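Local coordinates for protein putative peptidyl-arginine deiminase (Chlorobium tepidum, PDB 1XKN) that probably hydrolyses the guanidinium group of agmatine or of peptidyl-arginine, releasing ammonia, at residues A233-P238 and L269-P274. Numbering follows the deposited sequence.
Sequences AVEEDP and LPMPEP
Ala233 and Leu269 pair in parallel at the ends of strands 229-233 and 265-269, where Val234 N donates to Leu269 O at 2.7 Å, nearly in line with the carbonyl. Beyond this bond the chains part, and a water fills the next rung, giving a proton to Val234 O and accepting one from Met271 N. CG2 of Val234 lies against the same Leu269 O at 3.2 Å. Met271, present as selenomethionine, folds back toward the strand ends: CG is anti to its carbonyl carbon (chi1 -87°), and a bend at chi2 (-67°) brings SE to 3.4 Å from Ala233 CB. Glu235 crosses this side chain at about a right angle, with OE1 3.5 Å from Met271 CB. Leu246 of helix 243-253 touches both side chains. A second water lies within hydrogen-bonding distance of both Glu235 OE1 and Pro272 O, and Glu235 OE2 takes the backbone N-H of Asp237 at 2.9 Å on its anti side, 16° out of the carboxylate plane. Arg305 binds Met271 O and makes a weak, long ion pair with Glu235 OE1. Where direct strand pairing ends, the first water thus continues the backbone link, with the buried carboxylate alongside, held at OE2 by Asp237 N.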
loop_
_atom_site.group_PDB
_atom_site.type_symbol
_atom_site.label_atom_id
_atom_site.label_comp_id
_atom_site.label_asym_id
_atom_site.label_seq_id
_atom_site.Cartn_x
_atom_site.Cartn_y
_atom_site.Cartn_z
ATOM N N ALA A 233 -11.901 -5.501 7.747
ATOM C CA ALA A 233 -12.217 -4.814 8.985
ATOM C C ALA A 233 -13.720 -4.833 9.183
ATOM O O ALA A 233 -14.486 -4.588 8.247
ATOM C CB ALA A 233 -11.723 -3.384 8.926
ATOM N N VAL A 234 -14.143 -5.136 10.402
ATOM C CA VAL A 234 -15.561 -5.175 10.709
ATOM C C VAL A 234 -15.822 -4.421 12.004
ATOM O O VAL A 234 -15.198 -4.695 13.029
ATOM C CB VAL A 234 -16.067 -6.633 10.827
ATOM C CG1 VAL A 234 -16.142 -7.264 9.442
ATOM C CG2 VAL A 234 -15.139 -7.434 11.711
ATOM N N GLU A 235 -16.721 -3.446 11.942
ATOM C CA GLU A 235 -17.073 -2.653 13.112
ATOM C C GLU A 235 -18.237 -3.334 13.817
ATOM O O GLU A 235 -19.196 -3.758 13.172
ATOM C CB GLU A 235 -17.466 -1.237 12.684
ATOM C CG GLU A 235 -17.965 -0.337 13.810
ATOM C CD GLU A 235 -16.972 -0.219 14.947
ATOM O OE1 GLU A 235 -15.791 0.086 14.681
ATOM O OE2 GLU A 235 -17.373 -0.420 16.113
ATOM N N GLU A 236 -18.158 -3.452 15.138
ATOM C CA GLU A 236 -19.231 -4.108 15.877
ATOM C C GLU A 236 -20.180 -3.143 16.575
ATOM O O GLU A 236 -21.195 -3.562 17.127
ATOM C CB GLU A 236 -18.647 -5.096 16.891
ATOM C CG GLU A 236 -17.658 -4.495 17.871
ATOM C CD GLU A 236 -17.018 -5.547 18.758
ATOM O OE1 GLU A 236 -16.376 -6.473 18.215
ATOM O OE2 GLU A 236 -17.152 -5.450 19.995
ATOM N N ASP A 237 -19.859 -1.852 16.552
ATOM C CA ASP A 237 -20.723 -0.857 17.177
ATOM C C ASP A 237 -21.753 -0.399 16.145
ATOM O O ASP A 237 -21.416 0.314 15.200
ATOM C CB ASP A 237 -19.904 0.349 17.645
ATOM C CG ASP A 237 -20.730 1.341 18.440
ATOM O OD1 ASP A 237 -21.974 1.349 18.292
ATOM O OD2 ASP A 237 -20.138 2.127 19.212
ATOM N N PRO A 238 -23.021 -0.803 16.315
ATOM C CA PRO A 238 -24.090 -0.425 15.383
ATOM C C PRO A 238 -24.258 1.082 15.188
ATOM O O PRO A 238 -24.785 1.525 14.168
ATOM C CB PRO A 238 -25.335 -1.053 16.012
ATOM C CG PRO A 238 -24.793 -2.233 16.747
ATOM C CD PRO A 238 -23.540 -1.676 17.381
ATOM N N LEU A 269 -11.356 -8.589 10.974
ATOM C CA LEU A 269 -10.365 -7.800 11.689
ATOM C C LEU A 269 -11.132 -6.704 12.407
ATOM O O LEU A 269 -12.155 -6.231 11.917
ATOM C CB LEU A 269 -9.362 -7.162 10.718
ATOM C CG LEU A 269 -8.056 -7.925 10.468
ATOM C CD1 LEU A 269 -7.248 -7.227 9.387
ATOM C CD2 LEU A 269 -7.258 -8.008 11.761
ATOM N N PRO A 270 -10.670 -6.304 13.596
ATOM C CA PRO A 270 -11.395 -5.241 14.289
ATOM C C PRO A 270 -11.054 -3.904 13.644
ATOM O O PRO A 270 -10.162 -3.828 12.797
ATOM C CB PRO A 270 -10.869 -5.345 15.721
ATOM C CG PRO A 270 -9.459 -5.811 15.519
ATOM C CD PRO A 270 -9.592 -6.853 14.435
HETATM N N MSE A 271 -11.794 -2.867 14.017
HETATM C CA MSE A 271 -11.524 -1.520 13.536
HETATM C C MSE A 271 -10.967 -0.830 14.767
HETATM O O MSE A 271 -11.323 -1.177 15.889
HETATM C CB MSE A 271 -12.808 -0.803 13.113
HETATM C CG MSE A 271 -13.242 -1.043 11.677
HETATM SE SE MSE A 271 -12.034 -0.300 10.364
HETATM C CE MSE A 271 -12.492 1.572 10.644
ATOM N N PRO A 272 -10.061 0.134 14.583
ATOM C CA PRO A 272 -9.507 0.829 15.748
ATOM C C PRO A 272 -10.624 1.620 16.418
ATOM O O PRO A 272 -11.624 1.941 15.773
ATOM C CB PRO A 272 -8.469 1.761 15.130
ATOM C CG PRO A 272 -8.034 1.027 13.903
ATOM C CD PRO A 272 -9.335 0.492 13.354
ATOM N N GLU A 273 -10.479 1.922 17.703
ATOM C CA GLU A 273 -11.493 2.736 18.361
ATOM C C GLU A 273 -11.370 4.073 17.647
ATOM O O GLU A 273 -10.290 4.433 17.191
ATOM C CB GLU A 273 -11.191 2.895 19.850
ATOM C CG GLU A 273 -11.621 1.699 20.674
ATOM C CD GLU A 273 -11.194 1.799 22.126
ATOM O OE1 GLU A 273 -10.745 2.885 22.552
ATOM O OE2 GLU A 273 -11.327 0.787 22.840
ATOM N N PRO A 274 -12.473 4.821 17.529
ATOM C CA PRO A 274 -12.476 6.123 16.854
ATOM C C PRO A 274 -11.283 7.028 17.164
ATOM O O PRO A 274 -10.929 7.234 18.325
ATOM C CB PRO A 274 -13.800 6.732 17.303
ATOM C CG PRO A 274 -14.690 5.524 17.392
ATOM C CD PRO A 274 -13.800 4.524 18.099
HETATM O O HOH W 1 -14.244 -3.598 15.418
HETATM O O HOH W 2 -14.366 1.435 16.525
#